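Local structure of AlyGC (Glaciecola chathamensis, 5GKD) at residues A[78-83]-A[109-114]; A[160-165]-A[197-202]; A[371-376]-A[385-390]; A[439-444]-A[461-466]; A[529-534]-A[559-564]. The protein breaks down alginate as a lyase of polysaccharide lyase family 6, probably by beta-elimination at a site that holds a calcium ion. One frame throughout, in Å; residues are numbered along the deposited sequence.

Contact 1 of 5, residues A[78-83]-A[109-114]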
# COMPACT_ATOMS: atom_id res chain seq x y z
N LEU A 78 -0.40 26.28 24.74
CA LEU A 78 0.46 25.46 23.90
C LEU A 78 -0.18 25.26 22.53
O LEU A 78 -1.41 25.28 22.40
CB LEU A 78 0.73 24.08 24.54
CG LEU A 78 1.17 24.05 26.01
CD1 LEU A 78 1.28 22.63 26.52
CD2 LEU A 78 2.48 24.82 26.17
N VAL A 79 0.66 25.04 21.53
CA VAL A 79 0.23 24.73 20.17
C VAL A 79 0.90 23.43 19.76
O VAL A 79 2.14 23.36 19.71
CB VAL A 79 0.58 25.85 19.18
CG1 VAL A 79 0.13 25.45 17.76
CG2 VAL A 79 -0.06 27.17 19.60
N PHE A 80 0.10 22.40 19.46
CA PHE A 80 0.60 21.20 18.80
C PHE A 80 0.38 21.35 17.30
O PHE A 80 -0.75 21.58 16.85
CB PHE A 80 -0.08 19.92 19.30
CG PHE A 80 0.12 19.63 20.76
CD1 PHE A 80 -0.59 20.34 21.74
CD2 PHE A 80 0.99 18.64 21.17
CE1 PHE A 80 -0.40 20.08 23.09
CE2 PHE A 80 1.18 18.37 22.51
CZ PHE A 80 0.48 19.09 23.47
N LYS A 81 1.46 21.22 16.53
CA LYS A 81 1.42 21.31 15.08
C LYS A 81 2.68 20.64 14.55
O LYS A 81 3.59 20.33 15.32
CB LYS A 81 1.34 22.77 14.61
CG LYS A 81 2.66 23.53 14.79
CD LYS A 81 2.58 24.92 14.18
CE LYS A 81 3.98 25.52 14.06
NZ LYS A 81 3.97 26.91 13.52
N ASP A 82 2.71 20.43 13.24
CA ASP A 82 3.87 19.85 12.54
C ASP A 82 4.33 18.55 13.21
O ASP A 82 5.51 18.37 13.51
CB ASP A 82 5.03 20.83 12.46
CG ASP A 82 4.68 22.11 11.72
OD1 ASP A 82 3.80 22.08 10.83
OD2 ASP A 82 5.28 23.15 12.02
N GLY A 83 3.38 17.66 13.46
CA GLY A 83 3.74 16.37 14.03
C GLY A 83 2.53 15.50 14.28
O GLY A 83 1.48 15.68 13.65
N VAL A 109 -5.35 25.58 24.55
CA VAL A 109 -4.35 24.92 23.74
C VAL A 109 -4.93 24.58 22.38
O VAL A 109 -6.11 24.27 22.22
CB VAL A 109 -3.69 23.69 24.41
CG1 VAL A 109 -3.98 23.60 25.88
CG2 VAL A 109 -3.95 22.40 23.66
N VAL A 110 -4.06 24.69 21.38
CA VAL A 110 -4.37 24.49 19.98
C VAL A 110 -3.79 23.15 19.56
O VAL A 110 -2.64 22.84 19.87
CB VAL A 110 -3.79 25.62 19.12
CG1 VAL A 110 -4.01 25.34 17.65
CG2 VAL A 110 -4.35 26.98 19.51
N ILE A 111 -4.58 22.36 18.83
CA ILE A 111 -4.06 21.25 18.05
C ILE A 111 -4.46 21.49 16.61
O ILE A 111 -5.66 21.52 16.29
CB ILE A 111 -4.57 19.90 18.55
CG1 ILE A 111 -4.27 19.72 20.04
CG2 ILE A 111 -3.95 18.79 17.68
CD1 ILE A 111 -4.70 18.38 20.62
N ASP A 112 -3.47 21.66 15.74
CA ASP A 112 -3.69 22.13 14.37
C ASP A 112 -3.04 21.14 13.41
O ASP A 112 -1.81 21.13 13.25
CB ASP A 112 -3.10 23.53 14.20
CG ASP A 112 -3.35 24.11 12.83
OD1 ASP A 112 -3.87 23.39 11.96
OD2 ASP A 112 -3.02 25.29 12.62
N ASN A 113 -3.87 20.31 12.79
CA ASN A 113 -3.42 19.40 11.75
C ASN A 113 -2.25 18.53 12.21
O ASN A 113 -1.33 18.23 11.45
CB ASN A 113 -3.05 20.17 10.48
CG ASN A 113 -4.28 20.46 9.64
OD1 ASN A 113 -4.68 19.64 8.82
ND2 ASN A 113 -4.90 21.61 9.87
N PHE A 114 -2.32 18.09 13.46
CA PHE A 114 -1.36 17.19 14.11
C PHE A 114 -1.68 15.73 13.81
O PHE A 114 -1.81 14.89 14.71
CB PHE A 114 -1.40 17.46 15.61
CG PHE A 114 -0.14 17.14 16.35
CD1 PHE A 114 0.99 17.92 16.17
CD2 PHE A 114 -0.12 16.13 17.29
CE1 PHE A 114 2.14 17.67 16.89
CE2 PHE A 114 1.03 15.87 18.03
CZ PHE A 114 2.17 16.63 17.81
O HOH W 1 0.39 20.95 11.48
O HOH W 2 1.55 17.84 10.82
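Residues 78-81 and 109-112 run as parallel neighbours, their axes 4.7 Å apart and only 9° from parallel, with Val79 paired to Val110 and Phe80 to Ile111. They are equivalent strands of two successive coils in the right-handed parallel beta-helix expected of a pectate lyase-like, chondroitinase B-type domain. The backbone bonds pass to and fro: Val110 N gives to Leu78 O, Phe80 N to Val110 O (2.8 Å) and Asp112 N to Phe80 O. On one face Val79 and Val110 run alongside each other in the same direction, their CG1 atoms 4.1 Å apart, and Trp426 packs over both. The other face turns to strand 89-92 inside the coil; here Phe80 CD1 lies 4.1 Å from Ile111 CG1. Phe80 also meets Phe114 in a T-shaped pair, its ring edge directed at the Phe114 face, with centroids 5.7 Å apart and planes at 77°. Phe80 CB sits over the centre of that same face, a CH-pi contact 3.9 Å from the centroid. The opposite face of Phe114 is covered by the Gly83 carbonyl, offset toward the rim. CG of Phe114 is anti to its backbone N (chi1 -153°), which brings it to 3.5 Å from Gly83 O. Where the strands end, direct pairing gives way to a water that accepts from Asp82 N and donates to Asp112 O. Asp112 OD2 is hydrogen-bonded to Tyr427 and Asn113 OD1 to Arg144, while Asn113 ND2 donates almost straight to Asp112 OD1 at 2.9 Å.

Contact 2 of 5, residues A[160-165]-A[197-202]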
# COMPACT_ATOMS: atom_id res chain seq x y z
N GLN A 160 -15.93 7.00 35.70
CA GLN A 160 -17.37 7.19 35.58
C GLN A 160 -17.83 8.26 36.56
O GLN A 160 -17.06 8.73 37.40
CB GLN A 160 -18.08 5.85 35.81
CG GLN A 160 -17.70 4.81 34.78
CD GLN A 160 -17.96 3.40 35.27
OE1 GLN A 160 -18.61 3.21 36.29
NE2 GLN A 160 -17.45 2.41 34.56
N GLN A 161 -19.09 8.67 36.44
CA GLN A 161 -19.67 9.72 37.28
C GLN A 161 -18.70 10.91 37.41
O GLN A 161 -18.36 11.35 38.51
CB GLN A 161 -20.05 9.17 38.65
CG GLN A 161 -20.94 7.96 38.57
CD GLN A 161 -21.35 7.45 39.92
OE1 GLN A 161 -21.98 8.17 40.69
NE2 GLN A 161 -21.00 6.20 40.23
N ASN A 162 -18.25 11.40 36.26
CA ASN A 162 -17.11 12.31 36.25
C ASN A 162 -17.50 13.77 36.41
O ASN A 162 -16.71 14.54 36.96
CB ASN A 162 -16.30 12.13 34.96
CG ASN A 162 -17.19 12.06 33.70
OD1 ASN A 162 -17.79 13.06 33.29
ND2 ASN A 162 -17.28 10.87 33.09
N HIS A 163 -18.67 14.17 35.93
CA HIS A 163 -19.04 15.59 35.88
C HIS A 163 -18.01 16.42 35.12
O HIS A 163 -17.83 17.60 35.42
CB HIS A 163 -19.26 16.16 37.29
CG HIS A 163 -20.38 15.51 38.02
ND1 HIS A 163 -21.70 15.87 37.82
CD2 HIS A 163 -20.40 14.48 38.89
CE1 HIS A 163 -22.48 15.10 38.57
NE2 HIS A 163 -21.71 14.25 39.23
N HIS A 164 -17.34 15.82 34.14
CA HIS A 164 -16.42 16.57 33.31
C HIS A 164 -17.15 17.70 32.61
O HIS A 164 -18.33 17.59 32.29
CB HIS A 164 -15.76 15.66 32.26
CG HIS A 164 -14.80 14.65 32.81
ND1 HIS A 164 -13.95 14.92 33.86
CD2 HIS A 164 -14.56 13.37 32.45
CE1 HIS A 164 -13.21 13.85 34.11
NE2 HIS A 164 -13.58 12.89 33.29
N ARG A 165 -16.45 18.80 32.39
CA ARG A 165 -17.00 19.97 31.72
C ARG A 165 -16.21 20.27 30.45
O ARG A 165 -14.99 20.47 30.50
CB ARG A 165 -17.00 21.17 32.66
CG ARG A 165 -17.60 22.41 32.02
CD ARG A 165 -17.63 23.62 32.95
NE ARG A 165 -18.18 24.77 32.22
CZ ARG A 165 -18.01 26.04 32.56
NH1 ARG A 165 -17.31 26.36 33.64
NH2 ARG A 165 -18.55 26.98 31.81
N SER A 197 -22.24 8.87 33.20
CA SER A 197 -21.06 9.71 33.03
C SER A 197 -21.24 11.11 33.61
O SER A 197 -20.28 11.65 34.18
CB SER A 197 -20.70 9.79 31.54
OG SER A 197 -19.58 10.62 31.33
N PHE A 198 -22.42 11.71 33.50
CA PHE A 198 -22.71 13.07 33.99
C PHE A 198 -21.83 14.13 33.34
O PHE A 198 -21.49 15.13 33.96
CB PHE A 198 -22.57 13.16 35.51
CG PHE A 198 -23.46 12.22 36.29
CD1 PHE A 198 -24.78 12.05 35.95
CD2 PHE A 198 -22.97 11.55 37.39
CE1 PHE A 198 -25.61 11.20 36.70
CE2 PHE A 198 -23.79 10.70 38.13
CZ PHE A 198 -25.11 10.52 37.77
N THR A 199 -21.46 13.93 32.08
CA THR A 199 -20.60 14.88 31.39
C THR A 199 -21.40 16.07 30.87
O THR A 199 -22.47 15.90 30.30
CB THR A 199 -19.89 14.19 30.22
OG1 THR A 199 -19.05 13.14 30.72
CG2 THR A 199 -19.06 15.19 29.44
N LEU A 200 -20.84 17.26 31.03
CA LEU A 200 -21.43 18.51 30.60
C LEU A 200 -20.71 19.02 29.35
O LEU A 200 -19.51 19.32 29.41
CB LEU A 200 -21.35 19.55 31.73
CG LEU A 200 -21.83 20.97 31.47
CD1 LEU A 200 -23.21 20.85 30.90
CD2 LEU A 200 -21.90 21.81 32.75
N VAL A 201 -21.43 19.13 28.24
CA VAL A 201 -20.89 19.59 26.97
C VAL A 201 -21.68 20.82 26.56
O VAL A 201 -22.79 20.70 26.05
CB VAL A 201 -20.96 18.52 25.88
CG1 VAL A 201 -20.34 19.05 24.58
CG2 VAL A 201 -20.31 17.23 26.33
N GLU A 202 -21.09 22.00 26.72
CA GLU A 202 -21.83 23.25 26.60
C GLU A 202 -21.03 24.34 25.91
O GLU A 202 -19.82 24.47 26.09
CB GLU A 202 -22.28 23.75 27.97
CG GLU A 202 -21.15 23.98 28.92
CD GLU A 202 -21.58 24.70 30.15
OE1 GLU A 202 -20.71 25.22 30.87
OE2 GLU A 202 -22.81 24.75 30.38
O HOH W 3 -22.28 18.14 35.50
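The imidazole of His163 carries Phe198 on one face: Phe198 CB stands over it, offset toward the rim and 3.7 Å from the ring centroid, while a weakly bound water lies at the ring edge. The two rings are nearly parallel, 22° apart, but slid until they barely overlap, and the closest ring atoms are His163 NE2 and Phe198 CD2 at 3.5 Å. Asn162 CB lies over a face of the His164 ring, whose ND1 is bonded to Asn133 N. At the far end the guanidinium of Arg165 meets Glu202 OE1 at its edge, the carboxylate turned 75° from it. NE and NH2 of Arg165 both reach that oxygen in a salt bridge of bent, weak hydrogen bonds, and Asp167 is a second partner of NE.

The amide of Asn162 links the two segments in the turn before the strand. Its OD1 accepts from Thr199 OG1 at 2.9 Å and from His164 N, each donor in the carbonyl plane on a lone pair. Asn162 ND2 gives to Ser197 OG, which itself donates to Thr199 OG1, and this chain of bonds fixes the rotation of the amide. Leu200 N then donates to His164 O at 2.8 Å. The bond to His164 N makes an Asx turn, which leads residues 160-165 into strand 165-167 of the parallel beta-helix, beside strand 200-207 of the next coil.

Contact 3 of 5, residues A[371-376]-A[385-390]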
# COMPACT_ATOMS: atom_id res chain seq x y z
N LEU A 371 -47.48 23.77 12.45
CA LEU A 371 -47.00 23.68 11.09
C LEU A 371 -47.46 24.91 10.33
O LEU A 371 -48.57 25.40 10.55
CB LEU A 371 -47.59 22.46 10.39
CG LEU A 371 -46.83 21.28 9.81
CD1 LEU A 371 -47.81 20.40 9.05
CD2 LEU A 371 -45.70 21.74 8.92
N ASN A 372 -46.63 25.39 9.40
CA ASN A 372 -47.11 26.45 8.51
C ASN A 372 -48.09 25.88 7.49
O ASN A 372 -48.04 24.70 7.13
CB ASN A 372 -45.94 27.17 7.83
CG ASN A 372 -45.14 26.27 6.90
OD1 ASN A 372 -44.49 25.31 7.33
ND2 ASN A 372 -45.15 26.60 5.62
N GLN A 373 -49.01 26.74 7.04
CA GLN A 373 -50.21 26.26 6.36
C GLN A 373 -49.91 25.68 4.98
O GLN A 373 -50.68 24.84 4.50
CB GLN A 373 -51.22 27.41 6.23
CG GLN A 373 -50.65 28.62 5.53
CD GLN A 373 -51.64 29.77 5.45
OE1 GLN A 373 -52.71 29.74 6.07
NE2 GLN A 373 -51.29 30.79 4.68
N ASP A 374 -48.82 26.09 4.35
CA ASP A 374 -48.49 25.57 3.03
C ASP A 374 -47.82 24.21 3.05
O ASP A 374 -47.53 23.66 1.99
CB ASP A 374 -47.56 26.54 2.29
CG ASP A 374 -48.22 27.86 2.01
OD1 ASP A 374 -49.45 27.88 1.83
OD2 ASP A 374 -47.49 28.88 1.97
N ALA A 375 -47.55 23.65 4.22
CA ALA A 375 -46.78 22.42 4.32
C ALA A 375 -47.74 21.28 4.61
O ALA A 375 -48.22 21.14 5.74
CB ALA A 375 -45.71 22.53 5.40
N LYS A 376 -48.04 20.48 3.59
CA LYS A 376 -48.83 19.26 3.67
C LYS A 376 -48.44 18.44 4.90
O LYS A 376 -47.31 17.94 4.98
CB LYS A 376 -48.62 18.41 2.41
CG LYS A 376 -49.78 18.37 1.44
CD LYS A 376 -49.75 19.54 0.48
CE LYS A 376 -50.98 19.56 -0.40
NZ LYS A 376 -51.15 20.87 -1.07
N GLN A 385 -52.23 23.67 11.77
CA GLN A 385 -51.65 24.50 10.73
C GLN A 385 -52.08 25.94 10.91
O GLN A 385 -53.20 26.22 11.32
CB GLN A 385 -52.07 23.99 9.36
CG GLN A 385 -51.56 22.61 9.07
CD GLN A 385 -51.92 22.18 7.67
OE1 GLN A 385 -52.95 21.55 7.46
NE2 GLN A 385 -51.09 22.55 6.71
N ALA A 386 -51.18 26.85 10.57
CA ALA A 386 -51.47 28.27 10.72
C ALA A 386 -50.67 29.07 9.71
O ALA A 386 -49.67 28.59 9.16
CB ALA A 386 -51.18 28.77 12.13
N ASP A 387 -51.11 30.29 9.47
CA ASP A 387 -50.36 31.26 8.69
C ASP A 387 -49.18 31.74 9.54
O ASP A 387 -49.37 32.52 10.47
CB ASP A 387 -51.26 32.41 8.28
CG ASP A 387 -50.61 33.32 7.27
OD1 ASP A 387 -49.40 33.16 7.02
OD2 ASP A 387 -51.30 34.20 6.73
N ILE A 388 -47.98 31.26 9.23
CA ILE A 388 -46.79 31.58 10.00
C ILE A 388 -45.84 32.35 9.10
O ILE A 388 -45.56 31.91 7.98
CB ILE A 388 -46.09 30.31 10.54
CG1 ILE A 388 -47.04 29.47 11.39
CG2 ILE A 388 -44.85 30.69 11.35
CD1 ILE A 388 -46.45 28.13 11.76
N THR A 389 -45.32 33.47 9.59
CA THR A 389 -44.20 34.10 8.90
C THR A 389 -43.07 34.30 9.91
O THR A 389 -43.28 34.85 11.00
CB THR A 389 -44.61 35.40 8.19
OG1 THR A 389 -44.14 36.53 8.91
CG2 THR A 389 -46.12 35.49 8.02
N MET A 390 -41.90 33.79 9.57
CA MET A 390 -40.76 33.80 10.48
C MET A 390 -39.95 35.07 10.28
O MET A 390 -39.81 35.56 9.16
CB MET A 390 -39.89 32.57 10.24
CG MET A 390 -40.63 31.27 10.39
SD MET A 390 -41.10 30.97 12.09
CE MET A 390 -39.65 30.13 12.69
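Leu371 O and Ala386 O are the two carbonyls that carry the backbone pairing. Leu371 O accepts from Ala386 N at 3.0 Å, with the donor lined up closely with the carbonyl, and takes a CA-H contact from Gln385 as well. Ala386 O has a poorer mate: Gln373 N comes to 2.9 Å, but the N-H is bent to 116° and the bond is weak. Asn372 O is satisfied from its own segment by Ala375 N, which closes a type I beta turn, and Asn372 OD1 accepts from Asn348 N. This parallel pair, Leu371 with Gln385, joins strand 364-372 to strand 383-386 at the far end of the parallel beta-helix that begins near the N terminus. Gln385 NE2 approaches Gln373 O (3.2 Å) and Ala375 O (3.3 Å), yet at angles too poor for hydrogen bonding with either. Gln373 and Asp387 run side by side, their amide and carboxylate planes stacked 17° apart, with Gln373 NE2 over Asp387 CG at 3.7 Å. Ile388 lays its CD1 against Asn372 CB at 4.1 Å and over the backbone near Asn372 N, while the side chain continues onto Leu345 and Leu370.

Contact 4 of 5, residues A[439-444]-A[461-466]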
# COMPACT_ATOMS: atom_id res chain seq x y z
N GLY A 439 -4.95 31.36 -6.99
CA GLY A 439 -3.61 31.90 -7.12
C GLY A 439 -3.47 32.75 -8.36
O GLY A 439 -4.40 33.45 -8.76
N LYS A 440 -2.30 32.68 -8.98
CA LYS A 440 -1.96 33.49 -10.14
C LYS A 440 -1.86 32.62 -11.38
O LYS A 440 -1.77 31.39 -11.32
CB LYS A 440 -0.64 34.22 -9.91
CG LYS A 440 0.50 33.26 -9.71
CD LYS A 440 1.82 33.98 -9.57
CE LYS A 440 2.95 32.96 -9.57
NZ LYS A 440 3.20 32.41 -8.21
N HIS A 441 -1.86 33.28 -12.54
CA HIS A 441 -1.74 32.59 -13.81
C HIS A 441 -0.30 32.64 -14.28
O HIS A 441 0.35 33.69 -14.21
CB HIS A 441 -2.69 33.19 -14.84
CG HIS A 441 -4.13 32.97 -14.51
ND1 HIS A 441 -5.00 32.31 -15.35
CD2 HIS A 441 -4.85 33.29 -13.41
CE1 HIS A 441 -6.20 32.26 -14.79
NE2 HIS A 441 -6.13 32.84 -13.61
N ILE A 442 0.21 31.49 -14.72
CA ILE A 442 1.58 31.32 -15.19
C ILE A 442 1.52 30.78 -16.60
O ILE A 442 0.90 29.74 -16.85
CB ILE A 442 2.38 30.37 -14.28
CG1 ILE A 442 2.39 30.88 -12.85
CG2 ILE A 442 3.79 30.18 -14.83
CD1 ILE A 442 2.92 29.86 -11.86
N ALA A 443 2.16 31.48 -17.53
CA ALA A 443 2.26 30.99 -18.90
C ALA A 443 3.37 29.95 -18.99
O ALA A 443 4.45 30.11 -18.40
CB ALA A 443 2.54 32.15 -19.86
N VAL A 444 3.11 28.87 -19.67
CA VAL A 444 4.06 27.82 -19.82
C VAL A 444 4.21 27.57 -21.28
O VAL A 444 3.28 27.72 -22.01
CB VAL A 444 3.56 26.54 -19.15
CG1 VAL A 444 4.66 25.51 -19.11
CG2 VAL A 444 3.06 26.82 -17.77
N GLY A 461 -2.79 26.89 -5.64
CA GLY A 461 -3.87 27.67 -6.21
C GLY A 461 -3.58 28.26 -7.58
O GLY A 461 -4.50 28.79 -8.20
N ASP A 462 -2.35 28.15 -8.08
CA ASP A 462 -2.00 28.77 -9.35
C ASP A 462 -2.67 28.05 -10.52
O ASP A 462 -3.16 26.93 -10.39
CB ASP A 462 -0.49 28.77 -9.55
CG ASP A 462 0.19 29.84 -8.74
OD1 ASP A 462 -0.53 30.67 -8.16
OD2 ASP A 462 1.44 29.86 -8.69
N VAL A 463 -2.67 28.71 -11.68
CA VAL A 463 -3.20 28.15 -12.92
C VAL A 463 -2.10 28.20 -13.97
O VAL A 463 -1.63 29.28 -14.33
CB VAL A 463 -4.46 28.88 -13.41
CG1 VAL A 463 -4.94 28.29 -14.73
CG2 VAL A 463 -5.55 28.80 -12.37
N LEU A 464 -1.70 27.04 -14.47
CA LEU A 464 -0.73 26.95 -15.54
C LEU A 464 -1.47 26.98 -16.88
O LEU A 464 -2.39 26.19 -17.10
CB LEU A 464 0.10 25.67 -15.41
CG LEU A 464 1.32 25.60 -14.46
CD1 LEU A 464 1.05 26.20 -13.10
CD2 LEU A 464 1.82 24.16 -14.31
N VAL A 465 -1.08 27.91 -17.75
CA VAL A 465 -1.71 28.12 -19.04
C VAL A 465 -0.71 27.71 -20.11
O VAL A 465 0.26 28.43 -20.38
CB VAL A 465 -2.17 29.58 -19.23
CG1 VAL A 465 -3.04 29.69 -20.46
CG2 VAL A 465 -2.91 30.05 -18.00
N LEU A 466 -0.92 26.54 -20.70
CA LEU A 466 0.02 25.99 -21.67
C LEU A 466 -0.25 26.58 -23.04
O LEU A 466 -1.38 26.54 -23.54
CB LEU A 466 -0.08 24.46 -21.74
CG LEU A 466 -0.27 23.65 -20.46
CD1 LEU A 466 -0.38 22.17 -20.79
CD2 LEU A 466 0.86 23.89 -19.50
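The carboxylate of Asp462 grips Lys440 twice. OD1 takes the backbone N of Lys440 at 2.8 Å, met from above the carboxylate plane, and OD2 takes Lys440 NZ on its syn side in a 3.1 Å salt bridge. The lysine chain is extended as far as CE and turns at chi4 (-86°), which places NZ. Gly439 passes so close that a side chain on it would run into Asp462 OD1, and its N donates to Gly461 O. Beyond this end, Val463 N bonds to Lys440 O, and parallel pairing proceeds from His441-Val463 to Val444-Leu466. Strands 441-444 and 462-466 are neighbours at the starting end of the second parallel beta-helix. On one side of the sheet Val463 CB sits over the centre of the His441 ring, 4.0 Å from its centroid. On the other, Val444 CG2 touches Leu464 CG at 3.9 Å and Val444 CB touches Leu466 CD2 at 3.8 Å, with helix 450-457 lying across all three residues. Glu459 forms the second shell, its N donating to Asp462 OD2 and its OE2 pairing with Lys440 NZ. An alanine in place of Asp462 would probably leave Lys440 N and Glu459 N without this acceptor and Lys440 NZ with one carboxylate fewer.

Contact 5 of 5, residues A[529-534]-A[559-564]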
# COMPACT_ATOMS: atom_id res chain seq x y z
N ASN A 529 0.80 0.39 -16.89
CA ASN A 529 0.96 1.84 -16.82
C ASN A 529 -0.29 2.47 -16.23
O ASN A 529 -1.39 1.92 -16.30
CB ASN A 529 1.21 2.43 -18.21
CG ASN A 529 2.55 2.02 -18.81
OD1 ASN A 529 3.44 1.54 -18.11
ND2 ASN A 529 2.68 2.21 -20.12
N THR A 530 -0.12 3.66 -15.67
CA THR A 530 -1.20 4.38 -15.02
C THR A 530 -0.99 5.85 -15.34
O THR A 530 -0.06 6.47 -14.83
CB THR A 530 -1.20 4.16 -13.50
OG1 THR A 530 0.06 4.57 -12.96
CG2 THR A 530 -1.41 2.69 -13.14
N LEU A 531 -1.85 6.41 -16.19
CA LEU A 531 -1.62 7.78 -16.64
C LEU A 531 -1.71 8.76 -15.47
O LEU A 531 -0.84 9.61 -15.30
CB LEU A 531 -2.61 8.16 -17.74
CG LEU A 531 -2.24 9.46 -18.47
CD1 LEU A 531 -1.18 9.22 -19.52
CD2 LEU A 531 -3.48 10.13 -19.06
N ILE A 532 -2.76 8.65 -14.66
CA ILE A 532 -2.92 9.50 -13.49
C ILE A 532 -3.20 8.61 -12.28
O ILE A 532 -3.89 7.60 -12.39
CB ILE A 532 -4.05 10.53 -13.68
CG1 ILE A 532 -3.80 11.37 -14.94
CG2 ILE A 532 -4.19 11.42 -12.44
CD1 ILE A 532 -4.92 12.34 -15.24
N ARG A 533 -2.63 8.98 -11.14
CA ARG A 533 -2.80 8.18 -9.93
C ARG A 533 -2.44 9.03 -8.73
O ARG A 533 -1.80 10.08 -8.86
CB ARG A 533 -1.93 6.91 -9.97
CG ARG A 533 -0.41 7.14 -9.97
CD ARG A 533 0.39 5.83 -9.81
NE ARG A 533 1.81 6.04 -10.09
CZ ARG A 533 2.68 6.59 -9.24
NH1 ARG A 533 2.28 6.95 -8.02
NH2 ARG A 533 3.95 6.76 -9.58
N THR A 534 -2.86 8.57 -7.56
CA THR A 534 -2.30 9.09 -6.33
C THR A 534 -0.91 8.51 -6.12
O THR A 534 -0.52 7.53 -6.76
CB THR A 534 -3.17 8.76 -5.11
OG1 THR A 534 -3.15 7.35 -4.86
CG2 THR A 534 -4.60 9.21 -5.32
N HIS A 559 -0.90 -4.00 -22.25
CA HIS A 559 -2.16 -4.24 -21.57
C HIS A 559 -2.18 -3.59 -20.18
O HIS A 559 -1.15 -3.16 -19.64
CB HIS A 559 -2.47 -5.74 -21.52
CG HIS A 559 -1.64 -6.52 -20.56
ND1 HIS A 559 -1.85 -6.51 -19.19
CD2 HIS A 559 -0.64 -7.42 -20.76
CE1 HIS A 559 -1.00 -7.33 -18.60
NE2 HIS A 559 -0.25 -7.89 -19.53
N SER A 560 -3.39 -3.48 -19.62
CA SER A 560 -3.60 -2.94 -18.27
C SER A 560 -3.03 -1.53 -18.13
O SER A 560 -2.41 -1.19 -17.13
CB SER A 560 -3.00 -3.87 -17.21
OG SER A 560 -3.57 -5.15 -17.27
N TYR A 561 -3.26 -0.70 -19.13
CA TYR A 561 -2.87 0.71 -19.09
C TYR A 561 -4.08 1.48 -18.60
O TYR A 561 -4.99 1.77 -19.37
CB TYR A 561 -2.40 1.19 -20.45
CG TYR A 561 -1.64 2.49 -20.47
CD1 TYR A 561 -1.78 3.43 -19.45
CD2 TYR A 561 -0.77 2.78 -21.51
CE1 TYR A 561 -1.07 4.61 -19.48
CE2 TYR A 561 -0.06 3.96 -21.54
CZ TYR A 561 -0.21 4.87 -20.53
OH TYR A 561 0.51 6.04 -20.57
N HIS A 562 -4.08 1.82 -17.31
CA HIS A 562 -5.22 2.47 -16.68
C HIS A 562 -5.13 3.98 -16.81
O HIS A 562 -4.05 4.57 -16.86
CB HIS A 562 -5.29 2.09 -15.20
CG HIS A 562 -5.11 0.63 -14.97
ND1 HIS A 562 -6.03 -0.30 -15.40
CD2 HIS A 562 -4.13 -0.06 -14.35
CE1 HIS A 562 -5.61 -1.51 -15.07
NE2 HIS A 562 -4.46 -1.39 -14.43
N PHE A 563 -6.30 4.62 -16.84
CA PHE A 563 -6.30 6.07 -16.83
C PHE A 563 -6.07 6.62 -15.42
O PHE A 563 -5.23 7.51 -15.22
CB PHE A 563 -7.62 6.61 -17.41
CG PHE A 563 -7.75 8.09 -17.29
CD1 PHE A 563 -7.06 8.93 -18.15
CD2 PHE A 563 -8.54 8.64 -16.31
CE1 PHE A 563 -7.16 10.30 -18.03
CE2 PHE A 563 -8.65 10.00 -16.19
CZ PHE A 563 -7.96 10.84 -17.05
N PHE A 564 -6.83 6.13 -14.42
CA PHE A 564 -6.68 6.61 -13.05
C PHE A 564 -6.66 5.43 -12.08
O PHE A 564 -7.59 4.62 -12.07
CB PHE A 564 -7.79 7.58 -12.63
CG PHE A 564 -7.60 8.13 -11.24
CD1 PHE A 564 -6.78 9.22 -11.02
CD2 PHE A 564 -8.20 7.53 -10.15
CE1 PHE A 564 -6.57 9.71 -9.74
CE2 PHE A 564 -8.01 8.01 -8.86
CZ PHE A 564 -7.19 9.11 -8.66
O HOH W 4 0.35 -0.39 -19.59
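Asn529 presses its CB onto the ring of Tyr561, over the centre of one face and 3.4 Å from the centroid, in a close CH-pi contact. The amide plane stands almost upright on the ring (87°), with ND2 bonded to Pro524 O and OD1 to Ser500. Packing stays tight through the middle. Leu531 CD2 meets Phe563 CE1 at 3.8 Å, Ile532 CD1 lies 3.8 Å from Phe563 CZ, and Ile532 crosses Phe564 at about a right angle, CG2 to CD1 at 3.7 Å. The rings of Phe552 and Phe582 meet Phe563 edge-to-face. The backbones are joined by His562 N to Asn529 O, Leu531 N to His562 O and Ile532 N to Phe563 O (2.8 Å). The start of residues 559-564 is looser: a water links Asn529 N to His559 O, and His559 packs on Leu599 of the second subunit. An alanine at Tyr561 would probably open a gap beneath Asn529 CB and beside Leu531 CD1, which lies 3.8 Å from Tyr561 OH. Both segments turn a corner, at Leu531-Ile532 and at Phe563, and there Leu531 and Ile532 stack on Phe563 and Phe564 of the next coil, as at the corners of a parallel beta-helix.

In the fold
Contacts 1, 2 and 3 follow one another along the first parallel beta-helix, contacts 4 and 5 along the second, and none touches another. Contacts 1 and 2 have centres about 25 Å apart, as do contacts 4 and 5; contact 3 lies farther off, about 48 Å from contact 1 between centres. The two beta-helices come nearest, among these sites, at contacts 1 and 4, whose closest atoms are about 16 Å apart. Calcium is held by Asn180, Glu183, Glu212 and Glu214 and carbonate by Glu214, Arg240, Arg264 and Tyr303, all in the first beta-helix and outside the five contacts. Contact 2 leans on strand 185-188, just after Glu183. Contact 5 alone reaches the second subunit.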